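Local structure of dehydratase, IlvD/Edd family (Caulobacter crescentus, 5OYN) at residues 165-169 with 170-174; 211-215 with 216-220; 372-375 with 376-379; 496-499 with 500-504. The protein catalyses the dehydration of D-xylonate to 2-dehydro-3-deoxy-D-arabinonate, and of D-gluconate likewise, using a [2Fe-2S] cluster and magnesium. All coordinates share one frame; numbering follows the deposited sequence.

How the contacts relate
Along the chain the contacts follow in series, contacts 1 and 2 in the N-terminal IlvD/Edd region and contact 4 in the C-terminal one. Contact 2, starting helix 215-225, lies deepest, its centre about 7 Å from that of the chain. Contact 4, in the loop between strands 492-494 and 507-511, touches it, centres about 12 Å apart; T212 packs on T501, so loops from both regions meet beside the [2Fe-2S] cluster and magnesium. The hairpin of contact 1 touches contact 2 through G174 and N211, centres about 18 Å apart. Contact 3, in the loop between helix 363-367 and strand 392-393, is peripheral, its centre about 25 Å from that of contact 4; D374 there meets N170 of a second subunit.

Contact 1: residues 165-169 with 170-174; sequences DGWHE and NELVG
The indole of W167 and the isobutyl group of L172 meet because both side chains leave with CG opposite the carbonyl carbon (chi1 -65° for W167), and a chi2 of 87° stands the indole so that one face receives a leucine methyl. L172 CD2 lies over the six-membered ring of W167, 3.9 Å from its centroid and 18° off the normal, a CH-pi contact displaced toward the rim. The same methyl reaches back to D165, whose CB is 3.9 Å from L172 CD2. At the ring edge W167 CZ3 comes within 3.5 Å of N170 O, so the indole spans the hairpin from its strand to its turn. W167 and L172 form an antiparallel non-hydrogen-bonded pair in this two-stranded beta hairpin, 167-168 with 171-172. E169 and N170, both with positive phi, make the tight reversal between the strands. H168 N donates to E171 O at 2.8 Å; the return bond from E171 N to H168 O is weak. The other face of the hairpin carries H168 and E171. There H168 CB packs 3.8 Å from V173 CG2, while the imidazole leads away and bonds through ND1 to S202 OG. R334 of a second subunit makes a cation-pi contact with W167, and N170 ND2 gives a weak hydrogen bond to D374 OD2 of that subunit.

Contact 2: residues 211-215 with 216-220; sequences NTMGT and ASTMN
T215 and M219, one helical turn apart, lie side by side and point the same way, with T215 CG2 3.9 Å from M219 CG. M213 and T218 instead cross at about a right angle: the methionine chain, bent at chi2 and chi3, folds back until its SD sits 3.9 Å from T218 OG1 and 4.0 Å from S217 CB. The T218 hydroxyl stands opposite the carbonyl carbon and beside the backbone N (chi1 -58°), which turns it toward the helix N-terminus, to the same acceptor as its own amide. G214 O is thus gripped twice by T218, by OG1 at 2.6 Å from well above the carbonyl plane and by N at 2.9 Å. The hydroxyl also has a partner in the backbone N of S286. M219 N donates to T215 O, the next helical bond. N220 ND2 and N220 N reach A216 O from opposite faces of its plane. A water donates to T212 O and accepts from S217 N, bridging the loop and the first turn across the inverse gamma turn centred on M213. T215 OG1 points elsewhere, hydrogen-bonding N288 and S286 and, weakly, the carboxylated lysine at position 139. The whole is a helix N-terminus with G214 as N-cap, set at the metal centre: A216 touches the [2Fe-2S] cluster, and the T215 side chain is about 4 Å from the magnesium ion.

Contact 3: residues 372-375 with 376-379; sequences TSDR and EVIF
D374 holds the start of the segment 376-379 from two of its oxygens, just after an ST turn in which T372 OG1 accepts from D374 N at 2.9 Å; T372 OG1 also hydrogen-bonds A335 O of helix 329-335. The tight part is centred on D374 O, which accepts from both I378 N at 3.1 Å and V377 N at 3.0 Å. D374 OD1 accepts from E376 N at 3.2 Å, on its anti side, 30° out of the carboxylate plane, as in an Asx turn. CG lies opposite the backbone N (chi1 -157°), which swings the carboxylate forward so that V377 CG2 packs 3.5 Å from D374 CG. Beneath, T372 and I378 slide past each other in opposite directions and rest against A340 of helix 337-347. The outer side is looser. E376 is exposed, and its OE1 comes 4.1 Å from D374 OD1; R331 forms salt bridges to both residues, which would offset the like charges. R375, bent at chi2, lays its guanidinium with one face under the methyl of T372 and bonds by salt bridges to E371 and E344. Across the contact R375 NH1 makes a weak hydrogen bond to I378 O at 3.4 Å.

Contact 4: residues 496-499 with 500-504; sequences GRQS and GTADS
S499 and A502 close a type I beta turn, A502 N donating to S499 O at 2.7 Å. Across the turn S499 OG and T501 OG1 are hydrogen-bonded at 2.6 Å. The serine hydroxyl lies opposite its backbone N (chi1 -178°) and beside the carbonyl carbon, which carries it over the peptide of G500 to the threonine. T501 OG1 has a second partner, W180 NE1, from helix 177-187. Q498 spans the chain farther on. Its extended chain runs over A502, whose CB lies 3.4 Å from Q498 CD, and its NE2 donates to S504 O at 3.2 Å. That bond is straight (167°) and lies in the planes of both the side-chain amide and the acceptor carbonyl, fixing the amide's rotation; the other end of the amide, OE1, is hydrogen-bonded to S506 OG. This loop borders the metal site, with the S499 side chain about 3 Å from that of the magnesium ligand E472 and about 5 Å from the ion itself. The tryptophan N-H can serve only as donor to T501, so the paired hydroxyls form a short polar chain from W180 to S499, consistent with T501 helping to set the orientation of the S499 hydroxyl beside the magnesium site.

Contact 1: residues 165-169 with 170-174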
loop_
_atom_site.group_PDB
_atom_site.type_symbol
_atom_site.label_atom_id
_atom_site.label_comp_id
_atom_site.label_asym_id
_atom_site.label_seq_id
_atom_site.Cartn_x
_atom_site.Cartn_y
_atom_site.Cartn_z
ATOM N N ASP A 165 -3.997 -8.984 24.324
ATOM C CA ASP A 165 -4.927 -9.256 25.420
ATOM C C ASP A 165 -6.048 -8.227 25.420
ATOM O O ASP A 165 -5.821 -7.041 25.192
ATOM C CB ASP A 165 -4.232 -9.202 26.787
ATOM C CG ASP A 165 -3.104 -10.208 26.949
ATOM O OD1 ASP A 165 -3.045 -11.218 26.195
ATOM O OD2 ASP A 165 -2.271 -9.972 27.868
ATOM N N GLY A 166 -7.261 -8.675 25.705
ATOM C CA GLY A 166 -8.396 -7.781 25.848
ATOM C C GLY A 166 -8.723 -7.617 27.320
ATOM O O GLY A 166 -8.572 -8.555 28.107
ATOM N N TRP A 167 -9.158 -6.410 27.683
ATOM C CA TRP A 167 -9.453 -6.077 29.071
ATOM C C TRP A 167 -10.785 -5.350 29.172
ATOM O O TRP A 167 -11.126 -4.530 28.314
ATOM C CB TRP A 167 -8.364 -5.216 29.676
ATOM C CG TRP A 167 -7.039 -5.884 29.790
ATOM C CD1 TRP A 167 -6.063 -5.944 28.839
ATOM C CD2 TRP A 167 -6.521 -6.558 30.934
ATOM N NE1 TRP A 167 -4.966 -6.616 29.322
ATOM C CE2 TRP A 167 -5.228 -7.008 30.607
ATOM C CE3 TRP A 167 -7.027 -6.831 32.203
ATOM C CZ2 TRP A 167 -4.443 -7.720 31.499
ATOM C CZ3 TRP A 167 -6.247 -7.537 33.087
ATOM C CH2 TRP A 167 -4.968 -7.971 32.734
ATOM N N HIS A 168 -11.543 -5.666 30.217
ATOM C CA HIS A 168 -12.803 -4.984 30.502
ATOM C C HIS A 168 -12.885 -4.863 32.010
ATOM O O HIS A 168 -12.962 -5.879 32.706
ATOM C CB HIS A 168 -14.007 -5.738 29.941
ATOM C CG HIS A 168 -15.187 -4.868 29.615
ATOM N ND1 HIS A 168 -15.179 -3.949 28.584
ATOM C CD2 HIS A 168 -16.426 -4.804 30.161
ATOM C CE1 HIS A 168 -16.356 -3.349 28.518
ATOM N NE2 HIS A 168 -17.131 -3.851 29.463
ATOM N N GLU A 169 -12.842 -3.629 32.502
ATOM C CA GLU A 169 -12.854 -3.334 33.930
ATOM C C GLU A 169 -11.811 -4.179 34.663
ATOM O O GLU A 169 -12.123 -4.979 35.546
ATOM C CB GLU A 169 -14.258 -3.543 34.507
ATOM C CG GLU A 169 -15.379 -3.295 33.495
ATOM C CD GLU A 169 -16.686 -2.880 34.145
ATOM O OE1 GLU A 169 -17.093 -3.525 35.146
ATOM O OE2 GLU A 169 -17.297 -1.901 33.653
ATOM N N ASN A 170 -10.555 -4.005 34.248
ATOM C CA ASN A 170 -9.393 -4.628 34.889
ATOM C C ASN A 170 -9.397 -6.154 34.784
ATOM O O ASN A 170 -8.676 -6.830 35.531
ATOM C CB ASN A 170 -9.281 -4.218 36.365
ATOM C CG ASN A 170 -8.470 -2.958 36.562
ATOM O OD1 ASN A 170 -8.991 -1.943 37.029
ATOM N ND2 ASN A 170 -7.186 -3.015 36.212
ATOM N N GLU A 171 -10.181 -6.723 33.868
ATOM C CA GLU A 171 -10.319 -8.168 33.752
ATOM C C GLU A 171 -9.990 -8.630 32.340
ATOM O O GLU A 171 -10.401 -7.995 31.362
ATOM C CB GLU A 171 -11.741 -8.616 34.123
ATOM C CG GLU A 171 -12.185 -8.210 35.517
ATOM C CD GLU A 171 -11.408 -8.907 36.637
ATOM O OE1 GLU A 171 -12.058 -9.357 37.610
ATOM O OE2 GLU A 171 -10.158 -8.997 36.569
ATOM N N LEU A 172 -9.252 -9.741 32.248
ATOM C CA LEU A 172 -9.008 -10.396 30.971
ATOM C C LEU A 172 -10.318 -10.821 30.328
ATOM O O LEU A 172 -11.302 -11.130 31.003
ATOM C CB LEU A 172 -8.114 -11.614 31.144
ATOM C CG LEU A 172 -6.623 -11.305 31.108
ATOM C CD1 LEU A 172 -5.849 -12.593 31.267
ATOM C CD2 LEU A 172 -6.239 -10.608 29.814
ATOM N N VAL A 173 -10.314 -10.852 29.004
ATOM C CA VAL A 173 -11.526 -11.001 28.221
ATOM C C VAL A 173 -11.104 -11.608 26.891
ATOM O O VAL A 173 -10.516 -10.931 26.036
ATOM C CB VAL A 173 -12.246 -9.647 28.066
ATOM C CG1 VAL A 173 -13.052 -9.588 26.788
ATOM C CG2 VAL A 173 -13.158 -9.401 29.252
ATOM N N GLY A 174 -11.351 -12.903 26.730
ATOM C CA GLY A 174 -10.864 -13.625 25.583
ATOM C C GLY A 174 -11.891 -13.662 24.467
ATOM O O GLY A 174 -13.090 -13.771 24.711
#

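Contact 2: residues 211-215 with 216-220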
loop_
_atom_site.group_PDB
_atom_site.type_symbol
_atom_site.label_atom_id
_atom_site.label_comp_id
_atom_site.label_asym_id
_atom_site.label_seq_id
_atom_site.Cartn_x
_atom_site.Cartn_y
_atom_site.Cartn_z
ATOM N N ASN A 211 -7.724 -14.698 20.524
ATOM C CA ASN A 211 -6.581 -14.655 21.432
ATOM C C ASN A 211 -6.660 -15.685 22.550
ATOM O O ASN A 211 -5.788 -15.693 23.424
ATOM C CB ASN A 211 -6.406 -13.243 22.033
ATOM C CG ASN A 211 -7.666 -12.720 22.717
ATOM O OD1 ASN A 211 -8.594 -13.481 23.020
ATOM N ND2 ASN A 211 -7.699 -11.406 22.974
ATOM N N THR A 212 -7.690 -16.524 22.553
ATOM C CA THR A 212 -7.805 -17.702 23.402
ATOM C C THR A 212 -7.236 -18.922 22.675
ATOM O O THR A 212 -6.953 -18.884 21.473
ATOM C CB THR A 212 -9.267 -17.933 23.752
ATOM O OG1 THR A 212 -10.062 -17.653 22.589
ATOM C CG2 THR A 212 -9.692 -17.003 24.875
ATOM N N MET A 213 -7.076 -20.028 23.404
ATOM C CA MET A 213 -6.623 -21.273 22.780
ATOM C C MET A 213 -7.776 -21.959 22.039
ATOM O O MET A 213 -8.194 -23.074 22.349
ATOM C CB MET A 213 -6.013 -22.191 23.823
ATOM C CG MET A 213 -5.482 -23.504 23.260
ATOM S SD MET A 213 -4.078 -23.276 22.172
ATOM C CE MET A 213 -2.877 -22.712 23.385
ATOM N N GLY A 214 -8.307 -21.255 21.051
ATOM C CA GLY A 214 -9.363 -21.771 20.209
ATOM C C GLY A 214 -8.796 -22.484 19.002
ATOM O O GLY A 214 -7.647 -22.934 18.999
ATOM N N THR A 215 -9.616 -22.583 17.953
ATOM C CA THR A 215 -9.205 -23.366 16.791
ATOM C C THR A 215 -8.002 -22.740 16.105
ATOM O O THR A 215 -7.097 -23.460 15.659
ATOM C CB THR A 215 -10.354 -23.509 15.796
ATOM O OG1 THR A 215 -11.553 -23.848 16.497
ATOM C CG2 THR A 215 -10.034 -24.585 14.771
ATOM N N ALA A 216 -7.974 -21.401 16.024
ATOM C CA ALA A 216 -6.901 -20.709 15.313
ATOM C C ALA A 216 -5.573 -20.869 16.035
ATOM O O ALA A 216 -4.559 -21.224 15.422
ATOM C CB ALA A 216 -7.243 -19.227 15.143
ATOM N N SER A 217 -5.545 -20.612 17.339
ATOM C CA SER A 217 -4.296 -20.838 18.050
ATOM C C SER A 217 -3.925 -22.321 18.048
ATOM O O SER A 217 -2.744 -22.669 17.941
ATOM C CB SER A 217 -4.394 -20.303 19.471
ATOM O OG SER A 217 -5.184 -19.136 19.500
ATOM N N THR A 218 -4.921 -23.212 18.130
ATOM C CA THR A 218 -4.635 -24.645 18.099
ATOM C C THR A 218 -4.048 -25.062 16.755
ATOM O O THR A 218 -2.961 -25.651 16.694
ATOM C CB THR A 218 -5.903 -25.450 18.392
ATOM O OG1 THR A 218 -6.438 -25.076 19.672
ATOM C CG2 THR A 218 -5.588 -26.936 18.390
ATOM N N MET A 219 -4.749 -24.756 15.661
ATOM C CA MET A 219 -4.253 -25.157 14.350
ATOM C C MET A 219 -2.907 -24.518 14.026
ATOM O O MET A 219 -2.102 -25.099 13.292
ATOM C CB MET A 219 -5.276 -24.818 13.268
ATOM C CG MET A 219 -6.561 -25.633 13.345
ATOM S SD MET A 219 -6.307 -27.379 13.749
ATOM C CE MET A 219 -5.361 -27.963 12.330
ATOM N N ASN A 220 -2.615 -23.348 14.579
ATOM C CA ASN A 220 -1.309 -22.780 14.281
ATOM C C ASN A 220 -0.217 -23.434 15.118
ATOM O O ASN A 220 0.885 -23.674 14.620
ATOM C CB ASN A 220 -1.361 -21.260 14.440
ATOM C CG ASN A 220 -1.898 -20.579 13.171
ATOM O OD1 ASN A 220 -1.183 -20.469 12.174
ATOM N ND2 ASN A 220 -3.179 -20.203 13.179
HETATM O O HOH W 1 -7.678 -19.348 18.695
#

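Contact 3: residues 372-375 with 376-379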
loop_
_atom_site.group_PDB
_atom_site.type_symbol
_atom_site.label_atom_id
_atom_site.label_comp_id
_atom_site.label_asym_id
_atom_site.label_seq_id
_atom_site.Cartn_x
_atom_site.Cartn_y
_atom_site.Cartn_z
ATOM N N THR A 372 10.148 -23.530 29.179
ATOM C CA THR A 372 9.400 -22.304 29.400
ATOM C C THR A 372 10.099 -21.397 30.397
ATOM O O THR A 372 10.964 -21.814 31.174
ATOM C CB THR A 372 8.006 -22.598 29.931
ATOM O OG1 THR A 372 7.424 -21.371 30.389
ATOM C CG2 THR A 372 8.101 -23.564 31.092
ATOM N N SER A 373 9.679 -20.137 30.379
ATOM C CA SER A 373 10.196 -19.107 31.264
ATOM C C SER A 373 9.146 -18.593 32.230
ATOM O O SER A 373 9.472 -17.776 33.097
ATOM C CB SER A 373 10.746 -17.935 30.447
ATOM O OG SER A 373 9.947 -17.691 29.292
ATOM N N ASP A 374 7.896 -19.043 32.111
ATOM C CA ASP A 374 6.809 -18.592 32.982
ATOM C C ASP A 374 6.042 -19.818 33.473
ATOM O O ASP A 374 5.116 -20.298 32.810
ATOM C CB ASP A 374 5.905 -17.618 32.249
ATOM C CG ASP A 374 5.142 -16.713 33.189
ATOM O OD1 ASP A 374 4.924 -17.119 34.354
ATOM O OD2 ASP A 374 4.763 -15.589 32.763
ATOM N N ARG A 375 6.406 -20.320 34.654
ATOM C CA ARG A 375 5.689 -21.490 35.147
ATOM C C ARG A 375 4.281 -21.154 35.633
ATOM O O ARG A 375 3.544 -22.077 36.007
ATOM C CB ARG A 375 6.502 -22.174 36.247
ATOM C CG ARG A 375 7.728 -22.956 35.744
ATOM C CD ARG A 375 7.347 -24.273 35.046
ATOM N NE ARG A 375 8.506 -24.970 34.475
ATOM C CZ ARG A 375 8.431 -25.905 33.522
ATOM N NH1 ARG A 375 7.254 -26.267 33.015
ATOM N NH2 ARG A 375 9.538 -26.472 33.062
ATOM N N GLU A 376 3.888 -19.873 35.629
ATOM C CA GLU A 376 2.499 -19.485 35.880
ATOM C C GLU A 376 1.607 -19.815 34.692
ATOM O O GLU A 376 0.376 -19.879 34.831
ATOM C CB GLU A 376 2.411 -17.975 36.170
ATOM C CG GLU A 376 2.124 -17.556 37.632
ATOM C CD GLU A 376 2.364 -16.035 37.910
ATOM O OE1 GLU A 376 2.344 -15.203 36.960
ATOM O OE2 GLU A 376 2.577 -15.671 39.094
ATOM N N VAL A 377 2.209 -20.036 33.528
ATOM C CA VAL A 377 1.503 -20.078 32.258
ATOM C C VAL A 377 1.641 -21.442 31.605
ATOM O O VAL A 377 0.662 -22.013 31.111
ATOM C CB VAL A 377 2.005 -18.962 31.301
ATOM C CG1 VAL A 377 1.193 -18.932 30.016
ATOM C CG2 VAL A 377 1.993 -17.632 32.004
ATOM N N ILE A 378 2.857 -21.971 31.574
ATOM C CA ILE A 378 3.117 -23.307 31.058
ATOM C C ILE A 378 3.599 -24.157 32.228
ATOM O O ILE A 378 4.744 -24.032 32.679
ATOM C CB ILE A 378 4.124 -23.286 29.912
ATOM C CG1 ILE A 378 3.528 -22.483 28.753
ATOM C CG2 ILE A 378 4.471 -24.710 29.520
ATOM C CD1 ILE A 378 4.488 -22.244 27.608
ATOM N N PHE A 379 2.715 -25.018 32.728
ATOM C CA PHE A 379 3.002 -25.812 33.914
ATOM C C PHE A 379 3.951 -26.963 33.603
ATOM O O PHE A 379 4.036 -27.430 32.455
ATOM C CB PHE A 379 1.707 -26.350 34.507
ATOM C CG PHE A 379 0.977 -25.352 35.347
ATOM C CD1 PHE A 379 0.996 -23.999 35.018
ATOM C CD2 PHE A 379 0.272 -25.755 36.462
ATOM C CE1 PHE A 379 0.318 -23.070 35.793
ATOM C CE2 PHE A 379 -0.403 -24.840 37.240
ATOM C CZ PHE A 379 -0.379 -23.493 36.906
#

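Contact 4: residues 496-499 with 500-504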
loop_
_atom_site.group_PDB
_atom_site.type_symbol
_atom_site.label_atom_id
_atom_site.label_comp_id
_atom_site.label_asym_id
_atom_site.label_seq_id
_atom_site.Cartn_x
_atom_site.Cartn_y
_atom_site.Cartn_z
ATOM N N GLY A 496 -22.917 -31.806 15.706
ATOM C CA GLY A 496 -22.171 -30.668 15.233
ATOM C C GLY A 496 -20.918 -30.430 16.051
ATOM O O GLY A 496 -20.395 -31.330 16.720
ATOM N N ARG A 497 -20.429 -29.187 15.993
ATOM C CA ARG A 497 -19.179 -28.758 16.624
ATOM C C ARG A 497 -19.472 -27.663 17.648
ATOM O O ARG A 497 -20.623 -27.310 17.903
ATOM C CB ARG A 497 -18.173 -28.285 15.564
ATOM C CG ARG A 497 -18.212 -29.090 14.254
ATOM C CD ARG A 497 -17.060 -28.783 13.309
ATOM N NE ARG A 497 -16.589 -27.417 13.490
ATOM C CZ ARG A 497 -17.090 -26.360 12.860
ATOM N NH1 ARG A 497 -18.067 -26.515 11.987
ATOM N NH2 ARG A 497 -16.609 -25.150 13.104
ATOM N N GLN A 498 -18.413 -27.140 18.259
ATOM C CA GLN A 498 -18.511 -25.950 19.089
ATOM C C GLN A 498 -17.245 -25.142 18.883
ATOM O O GLN A 498 -16.223 -25.677 18.443
ATOM C CB GLN A 498 -18.681 -26.286 20.569
ATOM C CG GLN A 498 -17.392 -26.715 21.232
ATOM C CD GLN A 498 -17.608 -27.177 22.650
ATOM O OE1 GLN A 498 -18.739 -27.198 23.151
ATOM N NE2 GLN A 498 -16.519 -27.538 23.321
ATOM N N SER A 499 -17.311 -23.848 19.201
ATOM C CA SER A 499 -16.142 -22.997 19.011
ATOM C C SER A 499 -14.973 -23.507 19.842
ATOM O O SER A 499 -15.139 -23.927 20.991
ATOM C CB SER A 499 -16.458 -21.551 19.391
ATOM O OG SER A 499 -15.344 -20.698 19.157
ATOM N N GLY A 500 -13.779 -23.465 19.258
ATOM C CA GLY A 500 -12.582 -23.827 19.993
ATOM C C GLY A 500 -12.406 -22.999 21.248
ATOM O O GLY A 500 -11.569 -23.291 22.102
ATOM N N THR A 501 -13.197 -21.949 21.354
ATOM C CA THR A 501 -13.206 -21.062 22.498
ATOM C C THR A 501 -14.252 -21.457 23.529
ATOM O O THR A 501 -14.428 -20.741 24.523
ATOM C CB THR A 501 -13.453 -19.627 22.014
ATOM O OG1 THR A 501 -14.768 -19.529 21.450
ATOM C CG2 THR A 501 -12.456 -19.282 20.933
ATOM N N ALA A 502 -14.962 -22.562 23.313
ATOM C CA ALA A 502 -15.983 -22.959 24.268
ATOM C C ALA A 502 -15.341 -23.520 25.528
ATOM O O ALA A 502 -14.290 -24.169 25.476
ATOM C CB ALA A 502 -16.933 -23.989 23.660
ATOM N N ASP A 503 -15.968 -23.230 26.666
ATOM C CA ASP A 503 -15.631 -23.812 27.961
ATOM C C ASP A 503 -16.709 -24.809 28.401
ATOM O O ASP A 503 -17.010 -24.952 29.592
ATOM C CB ASP A 503 -15.434 -22.719 29.011
ATOM C CG ASP A 503 -16.609 -21.748 29.069
ATOM O OD1 ASP A 503 -17.401 -21.701 28.095
ATOM O OD2 ASP A 503 -16.747 -21.031 30.086
ATOM N N SER A 504 -17.279 -25.532 27.433
ATOM C CA SER A 504 -18.293 -26.550 27.669
ATOM C C SER A 504 -17.672 -27.921 27.460
ATOM O O SER A 504 -17.135 -28.173 26.369
ATOM C CB SER A 504 -19.475 -26.367 26.720
ATOM O OG SER A 504 -20.171 -25.174 26.992
#